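Local coordinates for protein putative superoxide reductase (Thermotoga maritima, PDB 3QZB) that probably reduces superoxide to hydrogen peroxide at an iron centre, using electrons passed on by rubredoxin, at residues V70-D75 / V113-S118; S118-A123 / S136-V141. One frame throughout, in Å; residues are numbered along the deposited sequence.

Both contacts sit at one end of the beta-sandwich, away from the iron, and share Ser118, the last residue of the turn that carries the chain from strand 103-115 into strand 119-127. Contact 1 spans the two sheets: its interior half is a ring against a leucine, its outer half polar and watered. Contact 2 lies within one sheet and is mostly backbone hydrogen bonding between hairpin strands, with isoleucines on the inner face and a lysine on the outer. Strands 65-74 and 119-127 are neighbours in that sheet, where Gln73 N lies 2.8 Å from Thr120 O, a probable hydrogen bond. Asp75 of contact 1 pairs with Lys138 of contact 2.

Contact 1: residues V70-D75 / V113-S118; sequences VFFQPD and VKLNRS
Phe72 holds CG anti to its backbone N (chi1 -176°), and Leu115 holds CG beside its own (chi1 -55°); the two side chains then meet tip to tip between the sheets of the immunoglobulin-like beta-sandwich. Leu115 CD2 sits over the centre of the Phe72 ring, 3.9 Å from the centroid, a CH-pi contact; the other methyl, CD1, lies 4.0 Å from Phe72 CE1. The carbonyl of Arg117 comes to the ring edge near its plane, with O 3.3 Å from Phe72 CZ. This buried oxygen has no hydrogen-bonding partner in the model; the C-H edge of the ring lies against it instead. Ile139 of strand 131-141 and Val103 of the second subunit also pack on both Phe72 and Leu115.

Beyond the ring the contact turns polar. Asp75 N donates to Ser118 O at 3.0 Å, nearly straight at 168°, and ties the end of strand 65-74 to the turn after strand 103-115. Asp75 OD2 rests 3.4 Å from Ser118 CB and forms a salt bridge with Lys138. Pro74 CB lies 3.9 Å from Arg117 NH2. Two waters bridge the outer side: one accepts from Arg117 NH2 and donates to Asp75 O, while the other accepts from Arg117 NE and donates to both Asp75 O and Ser118 O.

Contact 2: residues S118-A123 / S136-V141; sequences SGTIIA and SQKITV
Ser118 OG accepts the backbone N-H of Val141 at 2.9 Å and 177°, continuing the bonding between the strands one step past Gly119 through a side chain. A water beside it accepts from Ser118 N and donates to Val141 O. An alanine in place of Ser118 would probably leave Val141 N without its acceptor and this end of the strand less firmly held. Next along, Gly119 O takes two donors from opposite faces of its plane: Ile139 N at 2.9 Å, and Lys138 NZ at 3.0 Å, which stands above the carbonyl plane. Gly119 N returns a bond to Ile139 O, and Ile121 and Gln137 exchange a second pair. Gly119 with Ile139 and Ile121 with Gln137 are the hydrogen-bonded pairs of an antiparallel beta hairpin, strands 119-127 and 131-141, in one sheet of the sandwich; Thr120 with Lys138 and Ile122 with Ser136 are the non-hydrogen-bonded pairs between them.

The Lys138 chain bends at chi2 (77°) and again at chi4, crossing Thr120 at about a right angle with CD 3.7 Å from Thr120 OG1. Its salt bridge to Asp75 probably helps to keep NZ over the glycine carbonyl. On the same face Thr120 CG2 touches Ser136 CB at 3.9 Å, and Ser136 OG is bonded to Met13 O of the third subunit. On the other face Ile121 and Ile139 cross obliquely, CG1 to CG2 4.0 Å, backed by Ile47 and Val45 of strand 44-51 in the opposing sheet.

Contact 1: residues V70-D75 / V113-S118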
ATOM      1  N   VAL A  70      -0.450  11.471   1.328  1.00  6.33           N
ATOM      2  CA  VAL A  70      -0.933  12.752   1.801  1.00  6.44           C
ATOM      3  C   VAL A  70      -1.377  12.569   3.251  1.00  5.54           C
ATOM      4  O   VAL A  70      -2.019  11.593   3.591  1.00  5.67           O
ATOM      5  CB  VAL A  70      -2.071  13.251   0.953  1.00  6.79           C
ATOM      6  CG1 VAL A  70      -2.723  14.552   1.526  1.00  7.32           C
ATOM      7  CG2 VAL A  70      -1.615  13.480  -0.515  1.00  8.38           C
ATOM      8  N   PHE A  71      -0.979  13.513   4.088  1.00  5.82           N
ATOM      9  CA  PHE A  71      -1.420  13.613   5.465  1.00  5.96           C
ATOM     10  C   PHE A  71      -2.218  14.919   5.641  1.00  6.43           C
ATOM     11  O   PHE A  71      -1.950  15.920   4.977  1.00  7.38           O
ATOM     12  CB  PHE A  71      -0.239  13.616   6.439  1.00  6.96           C
ATOM     13  CG  PHE A  71       0.481  12.272   6.489  1.00  6.35           C
ATOM     14  CD1 PHE A  71       0.075  11.285   7.380  1.00  6.60           C
ATOM     15  CD2 PHE A  71       1.584  12.034   5.676  1.00  7.88           C
ATOM     16  CE1 PHE A  71       0.696  10.079   7.418  1.00  7.40           C
ATOM     17  CE2 PHE A  71       2.260  10.798   5.723  1.00  7.36           C
ATOM     18  CZ  PHE A  71       1.820   9.842   6.611  1.00  7.50           C
ATOM     19  N   PHE A  72      -3.115  14.877   6.613  1.00  6.26           N
ATOM     20  CA  PHE A  72      -3.817  16.067   7.066  1.00  6.18           C
ATOM     21  C   PHE A  72      -3.510  16.265   8.549  1.00  6.42           C
ATOM     22  O   PHE A  72      -3.670  15.341   9.348  1.00  6.82           O
ATOM     23  CB  PHE A  72      -5.311  15.951   6.849  1.00  6.66           C
ATOM     24  CG  PHE A  72      -6.073  17.187   7.199  1.00  7.14           C
ATOM     25  CD1 PHE A  72      -5.920  18.352   6.470  1.00  8.39           C
ATOM     26  CD2 PHE A  72      -6.929  17.243   8.293  1.00  7.04           C
ATOM     27  CE1 PHE A  72      -6.607  19.517   6.787  1.00  8.19           C
ATOM     28  CE2 PHE A  72      -7.592  18.398   8.600  1.00  7.80           C
ATOM     29  CZ  PHE A  72      -7.451  19.524   7.844  1.00  9.27           C
ATOM     30  N   GLN A  73      -3.107  17.489   8.893  1.00  6.86           N
ATOM     31  CA  GLN A  73      -2.775  17.879  10.265  1.00  6.30           C
ATOM     32  C   GLN A  73      -3.825  18.899  10.720  1.00  6.36           C
ATOM     33  O   GLN A  73      -3.748  20.053  10.277  1.00  7.60           O
ATOM     34  CB  GLN A  73      -1.368  18.462  10.332  1.00  6.91           C
ATOM     35  CG  GLN A  73      -0.709  18.351  11.690  1.00  6.88           C
ATOM     36  CD  GLN A  73      -1.410  19.171  12.726  1.00  7.49           C
ATOM     37  OE1 GLN A  73      -1.449  20.402  12.609  1.00  8.48           O
ATOM     38  NE2 GLN A  73      -1.949  18.533  13.738  1.00  7.89           N
ATOM     39  N   PRO A  74      -4.788  18.523  11.567  1.00  6.59           N
ATOM     40  CA  PRO A  74      -5.805  19.501  11.960  1.00  6.90           C
ATOM     41  C   PRO A  74      -5.218  20.509  12.945  1.00  6.81           C
ATOM     42  O   PRO A  74      -4.555  20.103  13.913  1.00  7.58           O
ATOM     43  CB  PRO A  74      -6.894  18.654  12.609  1.00  7.74           C
ATOM     44  CG  PRO A  74      -6.595  17.222  12.229  1.00  7.50           C
ATOM     45  CD  PRO A  74      -5.108  17.184  12.074  1.00  6.89           C
ATOM     46  N   ASP A  75      -5.525  21.788  12.760  1.00  7.85           N
ATOM     47  CA  ASP A  75      -5.028  22.784  13.667  1.00  8.41           C
ATOM     48  C   ASP A  75      -5.416  22.445  15.082  1.00  9.42           C
ATOM     49  O   ASP A  75      -6.578  22.090  15.345  1.00 10.46           O
ATOM     50  CB  ASP A  75      -5.591  24.169  13.330  1.00  9.52           C
ATOM     51  CG  ASP A  75      -5.212  24.713  12.004  1.00 11.40           C
ATOM     52  OD1 ASP A  75      -4.276  24.195  11.368  1.00 11.49           O
ATOM     53  OD2 ASP A  75      -5.898  25.720  11.573  1.00 14.73           O
ATOM     54  N   VAL A 113     -11.179  14.787  -0.646  1.00  6.43           N
ATOM     55  CA  VAL A 113     -11.407  14.725   0.817  1.00  6.15           C
ATOM     56  C   VAL A 113     -12.613  15.604   1.178  1.00  6.52           C
ATOM     57  O   VAL A 113     -13.045  16.451   0.412  1.00  6.97           O
ATOM     58  CB  VAL A 113     -10.200  15.205   1.627  1.00  7.20           C
ATOM     59  CG1 VAL A 113      -9.007  14.254   1.412  1.00  8.69           C
ATOM     60  CG2 VAL A 113      -9.804  16.643   1.337  1.00  7.94           C
ATOM     61  N   LYS A 114     -13.173  15.300   2.342  1.00  6.40           N
ATOM     62  CA  LYS A 114     -14.147  16.176   3.004  1.00  6.35           C
ATOM     63  C   LYS A 114     -13.527  16.547   4.336  1.00  6.46           C
ATOM     64  O   LYS A 114     -13.172  15.661   5.118  1.00  8.10           O
ATOM     65  CB  LYS A 114     -15.459  15.465   3.187  1.00  8.05           C
ATOM     66  CG  LYS A 114     -16.202  15.131   1.941  1.00  9.13           C
ATOM     67  CD  LYS A 114     -17.453  14.372   2.235  1.00 12.10           C
ATOM     68  CE  LYS A 114     -18.337  14.073   1.054  1.00 16.37           C
ATOM     69  NZ  LYS A 114     -19.630  13.477   1.537  1.00 18.29           N
ATOM     70  N   LEU A 115     -13.377  17.848   4.579  1.00  8.03           N
ATOM     71  CA  LEU A 115     -12.755  18.352   5.787  1.00  7.24           C
ATOM     72  C   LEU A 115     -13.779  19.077   6.656  1.00  8.61           C
ATOM     73  O   LEU A 115     -14.628  19.808   6.150  1.00  9.73           O
ATOM     74  CB  LEU A 115     -11.616  19.337   5.498  1.00  7.66           C
ATOM     75  CG  LEU A 115     -10.518  18.822   4.592  1.00  7.49           C
ATOM     76  CD1 LEU A 115      -9.603  19.946   4.187  1.00  9.51           C
ATOM     77  CD2 LEU A 115      -9.799  17.647   5.209  1.00  9.25           C
ATOM     78  N   ASN A 116     -13.667  18.929   7.967  1.00  9.88           N
ATOM     79  CA  ASN A 116     -14.533  19.731   8.799  1.00 11.05           C
ATOM     80  C   ASN A 116     -13.876  20.602   9.790  1.00  9.41           C
ATOM     81  O   ASN A 116     -14.570  21.316  10.521  1.00 10.91           O
ATOM     82  CB  ASN A 116     -15.657  18.903   9.343  1.00 12.45           C
ATOM     83  CG  ASN A 116     -15.146  17.863  10.231  1.00 11.51           C
ATOM     84  OD1 ASN A 116     -14.742  18.146  11.347  1.00 14.58           O
ATOM     85  ND2 ASN A 116     -15.146  16.634   9.757  1.00 12.63           N
ATOM     86  N   ARG A 117     -12.547  20.656   9.754  1.00  8.71           N
ATOM     87  CA  ARG A 117     -11.790  21.628  10.485  1.00  9.26           C
ATOM     88  C   ARG A 117     -10.573  22.052   9.670  1.00  8.46           C
ATOM     89  O   ARG A 117     -10.031  21.253   8.923  1.00  9.36           O
ATOM     90  CB  ARG A 117     -11.288  21.082  11.870  1.00 12.68           C
ATOM     91  CG  ARG A 117     -12.332  20.362  12.753  1.00 15.10           C
ATOM     92  CD  ARG A 117     -11.995  20.322  14.230  1.00 13.93           C
ATOM     93  NE  ARG A 117     -10.754  19.631  14.572  1.00 14.81           N
ATOM     94  CZ  ARG A 117     -10.654  18.367  14.984  1.00 12.87           C
ATOM     95  NH1 ARG A 117     -11.649  17.486  14.895  1.00 12.87           N
ATOM     96  NH2 ARG A 117      -9.517  17.999  15.485  1.00 14.03           N
ATOM     97  N   SER A 118     -10.069  23.260   9.927  1.00  9.15           N
ATOM     98  CA  SER A 118      -8.890  23.781   9.240  1.00  9.37           C
ATOM     99  C   SER A 118      -7.641  23.014   9.633  1.00  8.50           C
ATOM    100  O   SER A 118      -7.549  22.444  10.711  1.00  9.12           O
ATOM    101  CB  SER A 118      -8.672  25.239   9.585  1.00  8.43           C
ATOM    102  OG  SER A 118      -9.792  26.003   9.155  1.00  9.40           O
TER
HETATM  103  O   HOH W   1      -8.055  20.158  16.734  1.00 15.21           O
HETATM  104  O   HOH W   2      -8.702  21.949  13.452  1.00 25.08           O

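Contact 2: residues S118-A123 / S136-V141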
ATOM      1  N   SER A 118     -10.069  23.260   9.927  1.00  9.15           N
ATOM      2  CA  SER A 118      -8.890  23.781   9.240  1.00  9.37           C
ATOM      3  C   SER A 118      -7.641  23.014   9.633  1.00  8.50           C
ATOM      4  O   SER A 118      -7.549  22.444  10.711  1.00  9.12           O
ATOM      5  CB  SER A 118      -8.672  25.239   9.585  1.00  8.43           C
ATOM      6  OG  SER A 118      -9.792  26.003   9.155  1.00  9.40           O
ATOM      7  N   GLY A 119      -6.649  22.992   8.753  1.00  8.21           N
ATOM      8  CA  GLY A 119      -5.447  22.268   9.001  1.00  8.33           C
ATOM      9  C   GLY A 119      -4.414  22.489   7.931  1.00  8.08           C
ATOM     10  O   GLY A 119      -4.476  23.495   7.220  1.00 10.37           O
ATOM     11  N   THR A 120      -3.466  21.563   7.861  1.00  7.16           N
ATOM     12  CA  THR A 120      -2.361  21.578   6.922  1.00  7.34           C
ATOM     13  C   THR A 120      -2.333  20.290   6.155  1.00  6.52           C
ATOM     14  O   THR A 120      -2.418  19.211   6.731  1.00  7.64           O
ATOM     15  CB  THR A 120      -1.041  21.807   7.625  1.00  7.55           C
ATOM     16  OG1 THR A 120      -1.111  23.008   8.398  1.00  8.95           O
ATOM     17  CG2 THR A 120       0.122  21.947   6.666  1.00 10.10           C
ATOM     18  N   ILE A 121      -2.229  20.402   4.823  1.00  6.30           N
ATOM     19  CA  ILE A 121      -2.016  19.263   3.916  1.00  6.37           C
ATOM     20  C   ILE A 121      -0.498  19.052   3.790  1.00  6.61           C
ATOM     21  O   ILE A 121       0.218  20.009   3.504  1.00  7.53           O
ATOM     22  CB  ILE A 121      -2.643  19.534   2.531  1.00  6.76           C
ATOM     23  CG1 ILE A 121      -4.135  19.804   2.612  1.00  9.33           C
ATOM     24  CG2 ILE A 121      -2.306  18.387   1.547  1.00  7.83           C
ATOM     25  CD1 ILE A 121      -4.716  20.502   1.364  1.00  9.91           C
ATOM     26  N   ILE A 122      -0.022  17.842   4.008  1.00  7.34           N
ATOM     27  CA  ILE A 122       1.380  17.458   3.868  1.00  7.24           C
ATOM     28  C   ILE A 122       1.473  16.362   2.808  1.00  6.35           C
ATOM     29  O   ILE A 122       0.777  15.357   2.881  1.00  7.68           O
ATOM     30  CB  ILE A 122       1.991  16.992   5.194  1.00  7.34           C
ATOM     31  CG1 ILE A 122       1.863  18.045   6.322  1.00  8.16           C
ATOM     32  CG2 ILE A 122       3.469  16.649   4.983  1.00  8.78           C
ATOM     33  CD1 ILE A 122       2.249  17.493   7.692  1.00 11.29           C
ATOM     34  N   ALA A 123       2.301  16.591   1.796  1.00  6.39           N
ATOM     35  CA  ALA A 123       2.578  15.594   0.767  1.00  5.77           C
ATOM     36  C   ALA A 123       3.990  15.022   1.013  1.00  6.47           C
ATOM     37  O   ALA A 123       4.937  15.780   1.278  1.00  7.56           O
ATOM     38  CB  ALA A 123       2.518  16.225  -0.622  1.00  7.46           C
ATOM     39  N   SER A 136       4.120  21.136   2.016  1.00  7.10           N
ATOM     40  CA  SER A 136       2.910  21.335   2.776  1.00  7.23           C
ATOM     41  C   SER A 136       2.228  22.638   2.445  1.00  7.94           C
ATOM     42  O   SER A 136       2.853  23.530   1.885  1.00 12.17           O
ATOM     43  CB  SER A 136       3.185  21.267   4.273  1.00  9.35           C
ATOM     44  OG  SER A 136       3.935  22.362   4.737  1.00 13.11           O
ATOM     45  N   GLN A 137       0.931  22.690   2.736  1.00  8.17           N
ATOM     46  CA  GLN A 137       0.084  23.847   2.397  1.00 11.06           C
ATOM     47  C   GLN A 137      -1.051  23.908   3.420  1.00  9.18           C
ATOM     48  O   GLN A 137      -1.726  22.921   3.647  1.00  9.34           O
ATOM     49  CB  GLN A 137      -0.534  23.646   0.953  1.00 13.29           C
ATOM     50  CG  GLN A 137      -1.263  24.703   0.376  1.00 19.28           C
ATOM     51  CD  GLN A 137      -1.361  24.460  -1.024  1.00 18.30           C
ATOM     52  OE1 GLN A 137      -0.325  24.270  -1.715  1.00 19.69           O
ATOM     53  NE2 GLN A 137      -2.545  24.448  -1.488  1.00 15.35           N
ATOM     54  N   LYS A 138      -1.312  25.110   3.940  1.00  9.52           N
ATOM     55  CA  LYS A 138      -2.471  25.329   4.790  1.00  9.40           C
ATOM     56  C   LYS A 138      -3.775  25.261   3.997  1.00  8.89           C
ATOM     57  O   LYS A 138      -3.809  25.680   2.838  1.00  8.95           O
ATOM     58  CB  LYS A 138      -2.368  26.705   5.407  1.00 11.00           C
ATOM     59  CG  LYS A 138      -3.241  26.987   6.606  1.00 14.52           C
ATOM     60  CD  LYS A 138      -2.627  26.299   7.863  1.00 16.79           C
ATOM     61  CE  LYS A 138      -3.502  26.414   9.123  1.00 18.27           C
ATOM     62  NZ  LYS A 138      -4.931  25.954   8.879  1.00 14.81           N
ATOM     63  N   ILE A 139      -4.844  24.798   4.644  1.00  8.04           N
ATOM     64  CA  ILE A 139      -6.207  24.877   4.084  1.00  8.14           C
ATOM     65  C   ILE A 139      -7.121  25.347   5.216  1.00  8.38           C
ATOM     66  O   ILE A 139      -7.076  24.850   6.343  1.00  9.97           O
ATOM     67  CB  ILE A 139      -6.660  23.581   3.396  1.00  7.84           C
ATOM     68  CG1 ILE A 139      -7.984  23.779   2.660  1.00  8.68           C
ATOM     69  CG2 ILE A 139      -6.637  22.415   4.402  1.00 10.59           C
ATOM     70  CD1 ILE A 139      -8.281  22.672   1.644  1.00  9.59           C
ATOM     71  N   THR A 140      -7.961  26.323   4.866  1.00  8.10           N
ATOM     72  CA  THR A 140      -8.913  26.889   5.837  1.00  7.68           C
ATOM     73  C   THR A 140     -10.286  26.298   5.511  1.00  7.98           C
ATOM     74  O   THR A 140     -10.712  26.245   4.339  1.00  9.02           O
ATOM     75  CB  THR A 140      -8.950  28.404   5.694  1.00 10.01           C
ATOM     76  OG1 THR A 140      -7.654  28.928   6.021  1.00 11.45           O
ATOM     77  CG2 THR A 140      -9.986  29.025   6.617  1.00 11.76           C
ATOM     78  N   VAL A 141     -11.006  25.853   6.536  1.00  7.62           N
ATOM     79  CA  VAL A 141     -12.322  25.271   6.394  1.00  7.46           C
ATOM     80  C   VAL A 141     -13.293  26.170   7.159  1.00  7.80           C
ATOM     81  O   VAL A 141     -13.041  26.534   8.313  1.00  8.57           O
ATOM     82  CB  VAL A 141     -12.346  23.841   6.959  1.00  7.59           C
ATOM     83  CG1 VAL A 141     -13.727  23.240   6.822  1.00  9.64           C
ATOM     84  CG2 VAL A 141     -11.269  22.980   6.229  1.00  9.56           C
TER
HETATM   85  O   HOH W   3     -12.282  25.104  10.719  1.00 16.43           O